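Side-chain contacts in vacuolar aminopeptidase 1 (Saccharomyces cerevisiae, PDB 5JGF), which removes amino acids from the N-terminus of peptides and proteins as a zinc-dependent vacuolar enzyme, and is the major cargo of the cytoplasm-to-vacuole targeting pathway: residues D[221-224]-D[229-232]; D[369-374]-D[379-384]. All blocks are in the same frame, centred on the assembly; numbering follows the deposited sequence.

Contact 1 of 2, residues D[221-224]-D[229-232]; sequences YVAK and EVSE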
loop_
_atom_site.group_PDB
_atom_site.type_symbol
_atom_site.label_atom_id
_atom_site.label_comp_id
_atom_site.label_asym_id
_atom_site.label_seq_id
_atom_site.Cartn_x
_atom_site.Cartn_y
_atom_site.Cartn_z
ATOM N N TYR D 221 11.931 53.730 -3.198
ATOM C CA TYR D 221 11.429 53.560 -4.553
ATOM C C TYR D 221 9.965 53.972 -4.719
ATOM O O TYR D 221 9.640 54.749 -5.619
ATOM C CB TYR D 221 11.625 52.107 -5.007
ATOM C CG TYR D 221 11.146 51.846 -6.417
ATOM C CD1 TYR D 221 9.982 51.116 -6.657
ATOM C CD2 TYR D 221 11.835 52.367 -7.512
ATOM C CE1 TYR D 221 9.512 50.916 -7.952
ATOM C CE2 TYR D 221 11.372 52.175 -8.810
ATOM C CZ TYR D 221 10.210 51.452 -9.023
ATOM O OH TYR D 221 9.739 51.290 -10.302
ATOM N N VAL D 222 9.080 53.470 -3.863
ATOM C CA VAL D 222 7.667 53.823 -3.982
ATOM C C VAL D 222 7.400 55.275 -3.589
ATOM O O VAL D 222 6.452 55.886 -4.075
ATOM C CB VAL D 222 6.764 52.884 -3.145
ATOM C CG1 VAL D 222 6.906 51.450 -3.650
ATOM C CG2 VAL D 222 7.120 52.973 -1.680
ATOM N N ALA D 223 8.237 55.826 -2.715
ATOM C CA ALA D 223 8.084 57.217 -2.302
ATOM C C ALA D 223 8.417 58.080 -3.515
ATOM O O ALA D 223 7.732 59.061 -3.803
ATOM C CB ALA D 223 9.030 57.535 -1.151
ATOM N N LYS D 224 9.469 57.696 -4.230
ATOM C CA LYS D 224 9.889 58.415 -5.427
ATOM C C LYS D 224 8.794 58.366 -6.494
ATOM O O LYS D 224 8.489 59.377 -7.129
ATOM C CB LYS D 224 11.178 57.805 -5.983
ATOM C CG LYS D 224 11.658 58.448 -7.277
ATOM C CD LYS D 224 12.872 57.719 -7.847
ATOM C CE LYS D 224 13.270 58.312 -9.190
ATOM N NZ LYS D 224 14.427 57.606 -9.817
ATOM N N GLU D 229 8.032 61.965 0.527
ATOM C CA GLU D 229 9.205 61.585 1.303
ATOM C C GLU D 229 8.927 60.274 2.033
ATOM O O GLU D 229 7.782 59.981 2.372
ATOM C CB GLU D 229 9.545 62.673 2.327
ATOM C CG GLU D 229 9.846 64.036 1.723
ATOM C CD GLU D 229 10.980 63.989 0.720
ATOM O OE1 GLU D 229 12.055 63.454 1.061
ATOM O OE2 GLU D 229 10.796 64.490 -0.410
ATOM N N VAL D 230 9.974 59.490 2.270
ATOM C CA VAL D 230 9.825 58.218 2.971
ATOM C C VAL D 230 9.177 58.430 4.343
ATOM O O VAL D 230 8.310 57.659 4.751
ATOM C CB VAL D 230 11.194 57.510 3.153
ATOM C CG1 VAL D 230 11.047 56.300 4.072
ATOM C CG2 VAL D 230 11.731 57.063 1.796
ATOM N N SER D 231 9.591 59.482 5.043
ATOM C CA SER D 231 9.045 59.782 6.365
ATOM C C SER D 231 7.533 59.984 6.333
ATOM O O SER D 231 6.851 59.806 7.343
ATOM C CB SER D 231 9.703 61.042 6.936
ATOM O OG SER D 231 9.418 62.172 6.126
ATOM N N GLU D 232 7.012 60.347 5.167
ATOM C CA GLU D 232 5.585 60.595 5.017
ATOM C C GLU D 232 4.745 59.343 4.766
ATOM O O GLU D 232 3.520 59.388 4.867
ATOM C CB GLU D 232 5.365 61.618 3.900
ATOM C CG GLU D 232 6.171 62.897 4.112
ATOM C CD GLU D 232 5.981 63.916 3.005
ATOM O OE1 GLU D 232 6.184 63.564 1.824
ATOM O OE2 GLU D 232 5.640 65.076 3.319
#
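Ala223, near the C-terminal end of helix 216-226, meets Val230 just after the chain has left the helix and turned back. The valine side chain can be followed outward from Val230 CB, which lies 4.8 Å from Ala223 CB. There it divides into two branches. CG2 lies beside the valine's own backbone N, anti to its carbonyl carbon, and this branch touches the methyl of Ala223: Val230 CG2 and Ala223 CB are 4.0 Å apart, an ordinary van der Waals touch between two methyl groups. Val230 CG1, anti to the backbone N (chi1 171°), leads away from the alanine, 5.7 Å from Ala223 CB. The valine also packs on Leu219 and Arg220, one turn back on the same helix, and on Glu205.

Ala223 also abuts the peptide that joins Glu229 to Val230, with its CB 4.1 Å from Val230 N. Its methyl is thus covered by both backbone and side chain, with no polar bond across the interface. The returning segment is stiffened from within. Glu232 N donates to Glu229 O, closing a 3-10 turn, and the carboxylate of Glu232 reaches back so that its OE1 accepts from Glu229 N over 2.8 Å, nearly straight at 174°. The donor approaches that oxygen from its anti side, tilted 27° out of the carboxylate plane. The same OE1 forms a salt bridge with Lys142, while OE2 takes the backbone N of Lys143, so both oxygens of this buried acid have partners and tie the turn to a neighbouring part of the chain.

Ala223 and Val222 also pack on Leu233 of the following strand. The arrangement is that of a helix-turn-strand connection, in which helix 216-226 packs on the six-stranded antiparallel sheet, which the chain then joins as strand 233-242.

Contact 2 of 2, residues D[369-374]-D[379-384]; sequences ITLSLD and MATDVV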
loop_
_atom_site.group_PDB
_atom_site.type_symbol
_atom_site.label_atom_id
_atom_site.label_comp_id
_atom_site.label_asym_id
_atom_site.label_seq_id
_atom_site.Cartn_x
_atom_site.Cartn_y
_atom_site.Cartn_z
ATOM N N ILE D 369 -21.543 36.788 -26.590
ATOM C CA ILE D 369 -21.651 36.577 -25.152
ATOM C C ILE D 369 -21.998 35.121 -24.848
ATOM O O ILE D 369 -22.645 34.446 -25.649
ATOM C CB ILE D 369 -22.735 37.514 -24.548
ATOM C CG1 ILE D 369 -22.457 37.759 -23.063
ATOM C CG2 ILE D 369 -24.129 36.914 -24.754
ATOM C CD1 ILE D 369 -21.260 38.666 -22.806
ATOM N N THR D 370 -21.565 34.640 -23.688
ATOM C CA THR D 370 -21.841 33.268 -23.289
ATOM C C THR D 370 -22.693 33.227 -22.032
ATOM O O THR D 370 -22.358 33.831 -21.018
ATOM C CB THR D 370 -20.534 32.483 -23.036
ATOM O OG1 THR D 370 -19.792 32.407 -24.258
ATOM C CG2 THR D 370 -20.842 31.061 -22.550
ATOM N N LEU D 371 -23.810 32.517 -22.121
ATOM C CA LEU D 371 -24.719 32.378 -21.002
ATOM C C LEU D 371 -24.167 31.278 -20.093
ATOM O O LEU D 371 -23.778 30.209 -20.574
ATOM C CB LEU D 371 -26.101 31.996 -21.534
ATOM C CG LEU D 371 -27.360 32.537 -20.859
ATOM C CD1 LEU D 371 -27.239 34.033 -20.590
ATOM C CD2 LEU D 371 -28.541 32.250 -21.777
ATOM N N SER D 372 -24.104 31.550 -18.793
ATOM C CA SER D 372 -23.600 30.574 -17.825
ATOM C C SER D 372 -24.794 29.890 -17.181
ATOM O O SER D 372 -25.612 30.534 -16.513
ATOM C CB SER D 372 -22.749 31.259 -16.755
ATOM O OG SER D 372 -21.581 31.833 -17.319
ATOM N N LEU D 373 -24.889 28.581 -17.383
ATOM C CA LEU D 373 -26.004 27.808 -16.865
ATOM C C LEU D 373 -25.560 26.724 -15.898
ATOM O O LEU D 373 -24.561 26.045 -16.133
ATOM C CB LEU D 373 -26.756 27.165 -18.032
ATOM C CG LEU D 373 -27.262 28.119 -19.115
ATOM C CD1 LEU D 373 -26.904 27.575 -20.489
ATOM C CD2 LEU D 373 -28.767 28.301 -18.970
ATOM N N ASP D 374 -26.312 26.567 -14.815
ATOM C CA ASP D 374 -26.016 25.547 -13.815
ATOM C C ASP D 374 -27.277 25.232 -13.028
ATOM O O ASP D 374 -27.912 26.132 -12.476
ATOM C CB ASP D 374 -24.940 26.015 -12.845
ATOM C CG ASP D 374 -24.494 24.911 -11.920
ATOM O OD1 ASP D 374 -23.744 24.030 -12.383
ATOM O OD2 ASP D 374 -24.907 24.908 -10.740
ATOM N N MET D 379 -24.894 29.249 -10.586
ATOM C CA MET D 379 -25.266 30.404 -11.406
ATOM C C MET D 379 -26.727 30.722 -11.078
ATOM O O MET D 379 -27.486 29.828 -10.722
ATOM C CB MET D 379 -25.142 30.072 -12.895
ATOM C CG MET D 379 -23.742 29.656 -13.345
ATOM S SD MET D 379 -22.521 30.966 -13.140
ATOM C CE MET D 379 -21.050 30.005 -12.767
ATOM N N ALA D 380 -27.116 31.987 -11.200
ATOM C CA ALA D 380 -28.491 32.398 -10.896
ATOM C C ALA D 380 -29.413 32.323 -12.115
ATOM O O ALA D 380 -30.633 32.476 -11.994
ATOM C CB ALA D 380 -28.491 33.815 -10.338
ATOM N N THR D 381 -28.821 32.083 -13.281
ATOM C CA THR D 381 -29.554 31.993 -14.544
ATOM C C THR D 381 -30.757 31.048 -14.469
ATOM O O THR D 381 -30.638 29.912 -13.997
ATOM C CB THR D 381 -28.616 31.517 -15.674
ATOM O OG1 THR D 381 -27.476 32.383 -15.741
ATOM C CG2 THR D 381 -29.335 31.533 -17.020
ATOM N N ASP D 382 -31.915 31.523 -14.926
ATOM C CA ASP D 382 -33.128 30.707 -14.924
ATOM C C ASP D 382 -33.754 30.680 -16.320
ATOM O O ASP D 382 -33.255 31.332 -17.243
ATOM C CB ASP D 382 -34.144 31.216 -13.887
ATOM C CG ASP D 382 -34.616 32.637 -14.161
ATOM O OD1 ASP D 382 -34.355 33.165 -15.262
ATOM O OD2 ASP D 382 -35.265 33.224 -13.267
ATOM N N VAL D 383 -34.847 29.935 -16.472
ATOM C CA VAL D 383 -35.495 29.794 -17.774
ATOM C C VAL D 383 -35.998 31.105 -18.371
ATOM O O VAL D 383 -35.857 31.331 -19.572
ATOM C CB VAL D 383 -36.653 28.755 -17.711
ATOM C CG1 VAL D 383 -37.809 29.288 -16.878
ATOM C CG2 VAL D 383 -37.101 28.392 -19.120
ATOM N N VAL D 384 -36.581 31.973 -17.545
ATOM C CA VAL D 384 -37.071 33.255 -18.047
ATOM C C VAL D 384 -35.895 34.147 -18.442
ATOM O O VAL D 384 -35.926 34.807 -19.481
ATOM C CB VAL D 384 -37.933 33.979 -16.991
ATOM C CG1 VAL D 384 -38.265 35.392 -17.458
ATOM C CG2 VAL D 384 -39.212 33.196 -16.753
HETATM O O HOH W 1 -28.399 28.568 -13.707
#
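Met379 meets Ser372 and Asp374 where the chain returns past the end of strand 369-372. With CG beside its own backbone N, the chain bends at chi2 (-63°) and again at chi3, which brings the thioether alongside the strand: Met379 CG passes 3.9 Å from Asp374 CB, and SD comes to rest 3.6 Å from Ser372 CB. The sulfur therefore meets the serine's methylene; the hydroxyl OG is hydrogen-bonded to Asn346. Between the segments, Asp374 OD2 accepts from Asn376 N, an Asx turn, and is also hydrogen-bonded to His378 ND1, bonds that lie within the connecting loop.

At Ala380 the side chain turns away, while its backbone N is bonded to the carboxylate of Asp429. Thr381 then points back in. Its OG1 donates to Ser372 O at 2.7 Å, approaching almost head-on to the carbonyl (C=O...OG1 angle 163°), and accepts from the backbone N of Asp429. One hydroxyl thus joins strand 369-372 to strand 426-434. With chi1 at -55°, OG1 sits beside the threonine's own N and CG2 is directed to the other flank, where it touches Leu373 CD2 at 3.8 Å, the two side chains crossing at a slant. A water adds a second link, accepting from Asp374 N at 3.1 Å and donating to Thr381 O at 2.6 Å.

Asp382 faces away from the strand as the N-cap of helix 383-396, with OD1 bonded to Gly385 N and OD2 in a salt bridge to Arg426. Val383 begins the helix and packs on Met236 of another subunit.

This is the strand-to-helix corner of a beta-alpha-beta unit, made of strand 369-372, helix 383-396 and strand 400-403. It borders the dinuclear site: the side chain of Met379 is about 9 Å from a bound zinc ion, and that of Ser372 about 7 Å from the zinc ligand Asp344.

In the fold
Contact 1 closes well before contact 2 opens along the chain. Their centres are 48 Å apart, on opposite sides of the chain's centre, and their nearest atoms are still about 36 Å from each other. They share no sheet: helix 216-226 and strand 233-242 belong with the six-stranded antiparallel sheet, whereas 369-374 and 379-384 belong with the large mixed sheet, whose strands 86-91 and 339-347 carry the zinc ligands His91 and Asp344. Contact 1 lies away from the annotated sites, contact 2 near them. Each approaches a different neighbouring subunit, through Tyr221 in contact 1, and through Leu373 and residues 382-384 in contact 2, so both parts of the fold help build the dodecamer.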